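Local coordinates for putative nucleoside-diphosphate-sugar epimerase (Staphylococcus aureus subsp. aureus, PDB 3E48), which is of unknown function but, as a putative nucleoside-diphosphate-sugar epimerase with a Rossmann-type fold, probably binds NAD(P), at residues Pro73-Glu87 with His116-Leu128. Numbering follows the deposited sequence.
Sequences PSIIHPSFKRIPEVE and HMSPYFGYASRLL
In the Rossmann-type domain the short helix 79-82 and the start of helix 84-96 pack on helix 118-131, where Tyr120 and Tyr123, one turn apart, lie against Arg82 and Ile83. With its CG anti to the backbone N (chi1 169°), Tyr120 presents a ring face to the Arg82 aliphatic chain: CD of Arg82 sits 3.3 Å above the ring centroid in a CH-pi contact. A bend at chi3 (-64°) carries the guanidinium away from the ring centre while still over the face, CZ 4.9 Å from the Tyr120 centroid, a cation-pi pair with guanidinium and ring planes 64° apart. Arg82 NE donates to Ile76 O (2.7 Å) within both the carbonyl and guanidinium planes, which limits its rotation; the selenomethionine methyl CE of Met117 covers one guanidinium face, Ser74 O the other. The Tyr120 hydroxyl reaches OE1 of Glu85 at 2.6 Å, with ring and carboxylate planes nearly perpendicular, while Pro73 CB packs against the same hydroxyl. The two helices of 73-87 follow strand 68-71 and helix 118-131 follows strand 100-106, whose Phe103 backs Pro73, Tyr120 and Ala124. At the start of helix 79-82, after the cis peptide before Pro78, Ser79 OG donates to a lone pair of His116 O (3.1 Å) and accepts a weak bond from Tyr120 N; a water bridges Ser79 N to His116 O. Farther along, Ile83 CD1 lies over the Tyr123 ring face and Val86 CG1 meets its edge. Tyr123 OH donates to Glu87 OE2 (2.6 Å) on the anti side, somewhat out of the carboxylate plane, while Val86 CG2 packs on Leu127 CD2 (3.6 Å). Tyr123 also packs on Phe80 of the second subunit.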
ATOM      1  N   PRO B  73       6.530   7.971  11.216  1.00  6.75           N
ATOM      2  CA  PRO B  73       7.375   7.762  10.034  1.00  9.71           C
ATOM      3  C   PRO B  73       8.320   8.932   9.765  1.00  6.70           C
ATOM      4  O   PRO B  73       8.038  10.068  10.148  1.00  9.43           O
ATOM      5  CB  PRO B  73       6.359   7.591   8.907  1.00  6.01           C
ATOM      6  CG  PRO B  73       5.201   6.944   9.592  1.00  7.85           C
ATOM      7  CD  PRO B  73       5.113   7.734  10.896  1.00  6.99           C
ATOM      8  N   SER B  74       9.439   8.646   9.105  1.00  8.06           N
ATOM      9  CA  SER B  74      10.416   9.677   8.758  1.00  8.72           C
ATOM     10  C   SER B  74       9.943  10.375   7.485  1.00  6.22           C
ATOM     11  O   SER B  74       8.874  10.057   6.965  1.00 10.30           O
ATOM     12  CB  SER B  74      11.789   9.052   8.502  1.00 13.23           C
ATOM     13  OG  SER B  74      11.792   8.287   7.301  1.00  9.55           O
ATOM     14  N   ILE B  75      10.737  11.320   6.984  1.00 10.30           N
ATOM     15  CA  ILE B  75      10.381  12.031   5.758  1.00 12.17           C
ATOM     16  C   ILE B  75      11.217  11.563   4.572  1.00 11.29           C
ATOM     17  O   ILE B  75      11.203  12.187   3.517  1.00 14.47           O
ATOM     18  CB  ILE B  75      10.544  13.569   5.906  1.00 16.80           C
ATOM     19  CG1 ILE B  75      11.854  13.905   6.618  1.00 28.54           C
ATOM     20  CG2 ILE B  75       9.358  14.146   6.661  1.00 28.81           C
ATOM     21  CD1 ILE B  75      13.093  13.724   5.771  1.00 33.61           C
ATOM     22  N   ILE B  76      11.942  10.464   4.751  1.00 11.75           N
ATOM     23  CA  ILE B  76      12.780   9.917   3.687  1.00 15.09           C
ATOM     24  C   ILE B  76      11.945   9.584   2.452  1.00 16.40           C
ATOM     25  O   ILE B  76      10.821   9.096   2.569  1.00 12.93           O
ATOM     26  CB  ILE B  76      13.498   8.628   4.153  1.00 14.08           C
ATOM     27  CG1 ILE B  76      14.463   8.948   5.305  1.00 19.94           C
ATOM     28  CG2 ILE B  76      14.230   7.980   2.985  1.00 20.53           C
ATOM     29  CD1 ILE B  76      15.546   9.950   4.956  1.00 18.45           C
ATOM     30  N   HIS B  77      12.495   9.850   1.270  1.00 13.81           N
ATOM     31  CA  HIS B  77      11.800   9.557   0.018  1.00 13.94           C
ATOM     32  C   HIS B  77      12.802   9.035  -1.011  1.00 13.82           C
ATOM     33  O   HIS B  77      14.004   9.263  -0.882  1.00 13.73           O
ATOM     34  CB  HIS B  77      11.113  10.817  -0.522  1.00 19.52           C
ATOM     35  CG  HIS B  77      12.054  11.946  -0.808  1.00 24.25           C
ATOM     36  ND1 HIS B  77      12.708  12.641   0.188  1.00 35.73           N
ATOM     37  CD2 HIS B  77      12.467  12.488  -1.978  1.00 29.85           C
ATOM     38  CE1 HIS B  77      13.482  13.561  -0.357  1.00 32.49           C
ATOM     39  NE2 HIS B  77      13.355  13.490  -1.670  1.00 32.41           N
ATOM     40  N   PRO B  78      12.325   8.301  -2.030  1.00 12.18           N
ATOM     41  CA  PRO B  78      10.933   7.925  -2.293  1.00 13.13           C
ATOM     42  C   PRO B  78      10.509   6.748  -1.413  1.00 10.86           C
ATOM     43  O   PRO B  78      11.205   6.403  -0.456  1.00  9.88           O
ATOM     44  CB  PRO B  78      10.955   7.569  -3.778  1.00 12.95           C
ATOM     45  CG  PRO B  78      12.294   6.945  -3.931  1.00 15.64           C
ATOM     46  CD  PRO B  78      13.195   7.877  -3.141  1.00 18.40           C
ATOM     47  N   SER B  79       9.381   6.123  -1.746  1.00  8.29           N
ATOM     48  CA  SER B  79       8.872   4.997  -0.966  1.00  7.69           C
ATOM     49  C   SER B  79       9.848   3.840  -0.762  1.00  8.11           C
ATOM     50  O   SER B  79       9.951   3.297   0.341  1.00  8.80           O
ATOM     51  CB  SER B  79       7.582   4.456  -1.590  1.00  7.63           C
ATOM     52  OG  SER B  79       6.526   5.395  -1.464  1.00  9.69           O
ATOM     53  N   PHE B  80      10.569   3.457  -1.811  1.00  7.31           N
ATOM     54  CA  PHE B  80      11.502   2.340  -1.704  1.00  9.15           C
ATOM     55  C   PHE B  80      12.567   2.567  -0.639  1.00 10.27           C
ATOM     56  O   PHE B  80      13.000   1.628   0.029  1.00 11.76           O
ATOM     57  CB  PHE B  80      12.193   2.081  -3.045  1.00  9.53           C
ATOM     58  CG  PHE B  80      13.019   0.825  -3.062  1.00 15.15           C
ATOM     59  CD1 PHE B  80      12.408  -0.425  -3.116  1.00 14.37           C
ATOM     60  CD2 PHE B  80      14.409   0.888  -3.008  1.00 17.09           C
ATOM     61  CE1 PHE B  80      13.169  -1.593  -3.117  1.00 19.37           C
ATOM     62  CE2 PHE B  80      15.179  -0.275  -3.009  1.00 19.52           C
ATOM     63  CZ  PHE B  80      14.558  -1.516  -3.064  1.00 20.76           C
ATOM     64  N   LYS B  81      12.991   3.815  -0.485  1.00  9.54           N
ATOM     65  CA  LYS B  81      14.013   4.143   0.494  1.00 10.95           C
ATOM     66  C   LYS B  81      13.480   4.204   1.922  1.00 10.60           C
ATOM     67  O   LYS B  81      14.237   4.000   2.871  1.00 10.34           O
ATOM     68  CB  LYS B  81      14.681   5.471   0.135  1.00 13.07           C
ATOM     69  CG  LYS B  81      15.645   5.374  -1.044  1.00 24.79           C
ATOM     70  CD  LYS B  81      16.348   6.704  -1.305  1.00 29.57           C
ATOM     71  CE  LYS B  81      17.029   7.237  -0.048  1.00 32.24           C
ATOM     72  NZ  LYS B  81      18.035   6.287   0.510  1.00 39.13           N
ATOM     73  N   ARG B  82      12.186   4.464   2.082  1.00  7.96           N
ATOM     74  CA  ARG B  82      11.619   4.549   3.423  1.00  7.85           C
ATOM     75  C   ARG B  82      11.127   3.195   3.958  1.00  9.66           C
ATOM     76  O   ARG B  82      11.124   2.971   5.163  1.00  8.70           O
ATOM     77  CB  ARG B  82      10.479   5.577   3.461  1.00  9.58           C
ATOM     78  CG  ARG B  82      10.070   5.967   4.878  1.00  8.06           C
ATOM     79  CD  ARG B  82       8.820   6.832   4.923  1.00  7.03           C
ATOM     80  NE  ARG B  82       8.981   8.133   4.274  1.00  6.25           N
ATOM     81  CZ  ARG B  82       8.038   9.070   4.251  1.00  9.93           C
ATOM     82  NH1 ARG B  82       6.873   8.849   4.843  1.00 12.41           N
ATOM     83  NH2 ARG B  82       8.250  10.230   3.631  1.00 10.72           N
ATOM     84  N   ILE B  83      10.727   2.295   3.064  1.00  9.52           N
ATOM     85  CA  ILE B  83      10.241   0.966   3.441  1.00 10.46           C
ATOM     86  C   ILE B  83      10.990   0.241   4.566  1.00 10.41           C
ATOM     87  O   ILE B  83      10.369  -0.323   5.464  1.00  9.91           O
ATOM     88  CB  ILE B  83      10.226   0.016   2.210  1.00 16.10           C
ATOM     89  CG1 ILE B  83       9.209   0.514   1.195  1.00 19.63           C
ATOM     90  CG2 ILE B  83       9.902  -1.408   2.641  1.00 23.86           C
ATOM     91  CD1 ILE B  83       7.823   0.671   1.763  1.00 13.88           C
ATOM     92  N   PRO B  84      12.331   0.223   4.522  1.00  9.29           N
ATOM     93  CA  PRO B  84      13.093  -0.465   5.574  1.00  9.70           C
ATOM     94  C   PRO B  84      12.668  -0.053   6.984  1.00 10.47           C
ATOM     95  O   PRO B  84      12.778  -0.821   7.938  1.00  8.53           O
ATOM     96  CB  PRO B  84      14.533  -0.080   5.252  1.00 13.89           C
ATOM     97  CG  PRO B  84      14.509  -0.020   3.738  1.00 12.48           C
ATOM     98  CD  PRO B  84      13.236   0.756   3.485  1.00  8.45           C
ATOM     99  N   GLU B  85      12.170   1.169   7.080  1.00  7.03           N
ATOM    100  CA  GLU B  85      11.684   1.762   8.315  1.00 17.84           C
ATOM    101  C   GLU B  85      10.650   0.874   9.005  1.00 10.55           C
ATOM    102  O   GLU B  85      10.783   0.516  10.186  1.00  6.93           O
ATOM    103  CB  GLU B  85      11.035   3.073   7.940  1.00 26.07           C
ATOM    104  CG  GLU B  85      10.805   4.041   9.011  1.00 30.13           C
ATOM    105  CD  GLU B  85      10.416   5.357   8.412  1.00 14.24           C
ATOM    106  OE1 GLU B  85       9.206   5.602   8.209  1.00  8.01           O
ATOM    107  OE2 GLU B  85      11.343   6.123   8.106  1.00 11.16           O
ATOM    108  N   VAL B  86       9.608   0.535   8.253  1.00 10.95           N
ATOM    109  CA  VAL B  86       8.524  -0.287   8.775  1.00  8.88           C
ATOM    110  C   VAL B  86       8.967  -1.730   8.946  1.00  5.63           C
ATOM    111  O   VAL B  86       8.503  -2.414   9.850  1.00  7.13           O
ATOM    112  CB  VAL B  86       7.273  -0.233   7.853  1.00 16.24           C
ATOM    113  CG1 VAL B  86       7.590  -0.821   6.489  1.00 18.19           C
ATOM    114  CG2 VAL B  86       6.117  -0.978   8.508  1.00 15.50           C
ATOM    115  N   GLU B  87       9.858  -2.197   8.076  1.00  6.73           N
ATOM    116  CA  GLU B  87      10.352  -3.558   8.210  1.00  6.58           C
ATOM    117  C   GLU B  87      11.070  -3.648   9.551  1.00  6.03           C
ATOM    118  O   GLU B  87      10.886  -4.606  10.291  1.00  6.11           O
ATOM    119  CB  GLU B  87      11.335  -3.911   7.089  1.00  8.03           C
ATOM    120  CG  GLU B  87      10.703  -4.219   5.731  1.00  8.37           C
ATOM    121  CD  GLU B  87       9.893  -5.503   5.720  1.00 13.97           C
ATOM    122  OE1 GLU B  87      10.252  -6.450   6.448  1.00 18.46           O
ATOM    123  OE2 GLU B  87       8.906  -5.582   4.962  1.00 12.60           O
ATOM    124  N   HIS B 116       3.446  10.538  -4.119  1.00  7.64           N
ATOM    125  CA  HIS B 116       4.664   9.737  -4.163  1.00  9.09           C
ATOM    126  C   HIS B 116       4.906   8.816  -2.981  1.00  6.47           C
ATOM    127  O   HIS B 116       5.577   7.796  -3.124  1.00  7.88           O
ATOM    128  CB  HIS B 116       5.879  10.647  -4.339  1.00  9.28           C
ATOM    129  CG  HIS B 116       6.095  11.101  -5.749  1.00 12.13           C
ATOM    130  ND1 HIS B 116       5.073  11.202  -6.666  1.00 20.51           N
ATOM    131  CD2 HIS B 116       7.217  11.516  -6.385  1.00 13.59           C
ATOM    132  CE1 HIS B 116       5.556  11.659  -7.810  1.00 16.33           C
ATOM    133  NE2 HIS B 116       6.851  11.858  -7.665  1.00 22.83           N
HETATM  134  N   MSE B 117       4.384   9.162  -1.809  1.00  5.28           N
HETATM  135  CA  MSE B 117       4.599   8.297  -0.658  1.00  9.08           C
HETATM  136  C   MSE B 117       3.447   7.333  -0.409  1.00  4.29           C
HETATM  137  O   MSE B 117       3.463   6.597   0.576  1.00  7.09           O
HETATM  138  CB  MSE B 117       4.863   9.126   0.605  1.00  9.39           C
HETATM  139  CG  MSE B 117       6.063  10.070   0.505  1.00  7.69           C
HETATM  140 SE   MSE B 117       7.705   9.234  -0.105  1.00 19.16          SE
HETATM  141  CE  MSE B 117       7.771   7.806   1.201  1.00  8.43           C
ATOM    142  N   SER B 118       2.447   7.307  -1.289  1.00  6.84           N
ATOM    143  CA  SER B 118       1.340   6.382  -1.054  1.00  4.92           C
ATOM    144  C   SER B 118       1.803   4.916  -0.976  1.00  4.49           C
ATOM    145  O   SER B 118       1.291   4.152  -0.160  1.00  7.92           O
ATOM    146  CB  SER B 118       0.236   6.544  -2.117  1.00  3.07           C
ATOM    147  OG  SER B 118       0.642   6.075  -3.379  1.00  8.81           O
ATOM    148  N   PRO B 119       2.787   4.508  -1.803  1.00  5.01           N
ATOM    149  CA  PRO B 119       3.233   3.111  -1.729  1.00  5.91           C
ATOM    150  C   PRO B 119       3.723   2.750  -0.324  1.00  7.45           C
ATOM    151  O   PRO B 119       3.441   1.661   0.184  1.00  5.58           O
ATOM    152  CB  PRO B 119       4.358   3.048  -2.763  1.00  8.15           C
ATOM    153  CG  PRO B 119       3.953   4.081  -3.768  1.00  5.71           C
ATOM    154  CD  PRO B 119       3.499   5.223  -2.880  1.00  4.03           C
ATOM    155  N   TYR B 120       4.458   3.668   0.300  1.00  7.60           N
ATOM    156  CA  TYR B 120       4.973   3.430   1.646  1.00  4.80           C
ATOM    157  C   TYR B 120       3.851   3.210   2.647  1.00  3.47           C
ATOM    158  O   TYR B 120       3.892   2.262   3.428  1.00  5.77           O
ATOM    159  CB  TYR B 120       5.831   4.606   2.122  1.00  5.74           C
ATOM    160  CG  TYR B 120       6.167   4.546   3.602  1.00  4.61           C
ATOM    161  CD1 TYR B 120       7.181   3.710   4.077  1.00  6.70           C
ATOM    162  CD2 TYR B 120       5.449   5.303   4.533  1.00  9.32           C
ATOM    163  CE1 TYR B 120       7.476   3.631   5.438  1.00  6.20           C
ATOM    164  CE2 TYR B 120       5.735   5.228   5.900  1.00  5.59           C
ATOM    165  CZ  TYR B 120       6.749   4.391   6.342  1.00  4.53           C
ATOM    166  OH  TYR B 120       7.052   4.318   7.689  1.00  8.99           O
ATOM    167  N   PHE B 121       2.847   4.078   2.626  1.00  7.15           N
ATOM    168  CA  PHE B 121       1.752   3.952   3.578  1.00  4.53           C
ATOM    169  C   PHE B 121       0.881   2.737   3.315  1.00  7.97           C
ATOM    170  O   PHE B 121       0.394   2.103   4.252  1.00  7.12           O
ATOM    171  CB  PHE B 121       0.937   5.244   3.602  1.00  6.76           C
ATOM    172  CG  PHE B 121       1.681   6.390   4.222  1.00  6.92           C
ATOM    173  CD1 PHE B 121       1.974   6.377   5.585  1.00  5.17           C
ATOM    174  CD2 PHE B 121       2.142   7.442   3.445  1.00  6.60           C
ATOM    175  CE1 PHE B 121       2.724   7.399   6.169  1.00  6.42           C
ATOM    176  CE2 PHE B 121       2.896   8.474   4.013  1.00 10.24           C
ATOM    177  CZ  PHE B 121       3.187   8.451   5.380  1.00 10.82           C
ATOM    178  N   GLY B 122       0.683   2.398   2.045  1.00  5.18           N
ATOM    179  CA  GLY B 122      -0.099   1.216   1.745  1.00  6.15           C
ATOM    180  C   GLY B 122       0.657  -0.002   2.245  1.00  8.44           C
ATOM    181  O   GLY B 122       0.076  -0.915   2.827  1.00  6.42           O
ATOM    182  N   TYR B 123       1.968  -0.013   2.016  1.00  5.86           N
ATOM    183  CA  TYR B 123       2.817  -1.116   2.438  1.00  3.95           C
ATOM    184  C   TYR B 123       2.858  -1.264   3.955  1.00  5.67           C
ATOM    185  O   TYR B 123       2.764  -2.376   4.477  1.00  6.04           O
ATOM    186  CB  TYR B 123       4.226  -0.897   1.889  1.00  6.87           C
ATOM    187  CG  TYR B 123       5.199  -2.031   2.115  1.00  5.55           C
ATOM    188  CD1 TYR B 123       5.877  -2.172   3.329  1.00  9.86           C
ATOM    189  CD2 TYR B 123       5.491  -2.928   1.085  1.00  7.16           C
ATOM    190  CE1 TYR B 123       6.833  -3.176   3.508  1.00  6.13           C
ATOM    191  CE2 TYR B 123       6.438  -3.931   1.253  1.00  8.98           C
ATOM    192  CZ  TYR B 123       7.108  -4.048   2.462  1.00  9.42           C
ATOM    193  OH  TYR B 123       8.068  -5.024   2.598  1.00 10.31           O
ATOM    194  N   ALA B 124       2.998  -0.140   4.653  1.00  7.12           N
ATOM    195  CA  ALA B 124       3.064  -0.129   6.113  1.00  6.95           C
ATOM    196  C   ALA B 124       1.824  -0.747   6.760  1.00  6.22           C
ATOM    197  O   ALA B 124       1.932  -1.617   7.633  1.00  5.89           O
ATOM    198  CB  ALA B 124       3.254   1.304   6.610  1.00  6.95           C
ATOM    199  N   SER B 125       0.649  -0.292   6.337  1.00  4.67           N
ATOM    200  CA  SER B 125      -0.609  -0.798   6.879  1.00  7.74           C
ATOM    201  C   SER B 125      -0.688  -2.312   6.712  1.00  5.04           C
ATOM    202  O   SER B 125      -0.981  -3.049   7.660  1.00  6.09           O
ATOM    203  CB  SER B 125      -1.792  -0.126   6.170  1.00  8.18           C
ATOM    204  OG  SER B 125      -3.031  -0.601   6.662  1.00 20.40           O
ATOM    205  N   ARG B 126      -0.418  -2.780   5.501  1.00  4.55           N
ATOM    206  CA  ARG B 126      -0.469  -4.212   5.227  1.00  4.90           C
ATOM    207  C   ARG B 126       0.596  -5.001   5.989  1.00  6.09           C
ATOM    208  O   ARG B 126       0.311  -6.081   6.511  1.00  5.32           O
ATOM    209  CB  ARG B 126      -0.359  -4.435   3.717  1.00  3.68           C
ATOM    210  CG  ARG B 126      -1.547  -3.814   3.000  1.00  5.32           C
ATOM    211  CD  ARG B 126      -1.358  -3.655   1.502  1.00  5.95           C
ATOM    212  NE  ARG B 126      -2.622  -3.248   0.888  1.00  6.46           N
ATOM    213  CZ  ARG B 126      -3.183  -2.049   1.030  1.00  7.82           C
ATOM    214  NH1 ARG B 126      -2.593  -1.108   1.761  1.00  4.23           N
ATOM    215  NH2 ARG B 126      -4.362  -1.801   0.469  1.00  9.00           N
ATOM    216  N   LEU B 127       1.812  -4.467   6.080  1.00  5.07           N
ATOM    217  CA  LEU B 127       2.859  -5.179   6.804  1.00  4.75           C
ATOM    218  C   LEU B 127       2.439  -5.367   8.260  1.00  8.63           C
ATOM    219  O   LEU B 127       2.663  -6.425   8.848  1.00  7.26           O
ATOM    220  CB  LEU B 127       4.191  -4.428   6.746  1.00  6.12           C
ATOM    221  CG  LEU B 127       5.415  -5.228   7.229  1.00  7.01           C
ATOM    222  CD1 LEU B 127       5.683  -6.397   6.268  1.00  9.66           C
ATOM    223  CD2 LEU B 127       6.626  -4.315   7.306  1.00  8.66           C
ATOM    224  N   LEU B 128       1.833  -4.341   8.852  1.00  6.24           N
ATOM    225  CA  LEU B 128       1.385  -4.464  10.236  1.00  8.20           C
ATOM    226  C   LEU B 128       0.351  -5.579  10.326  1.00  7.90           C
ATOM    227  O   LEU B 128       0.373  -6.386  11.255  1.00  8.67           O
ATOM    228  CB  LEU B 128       0.796  -3.139  10.733  1.00  4.24           C
ATOM    229  CG  LEU B 128       1.884  -2.103  11.018  1.00  6.77           C
ATOM    230  CD1 LEU B 128       1.277  -0.712  11.087  1.00  7.23           C
ATOM    231  CD2 LEU B 128       2.584  -2.450  12.328  1.00  7.54           C
TER
HETATM  232  O   HOH W   1       7.547   6.065  -4.166  1.00 14.33           O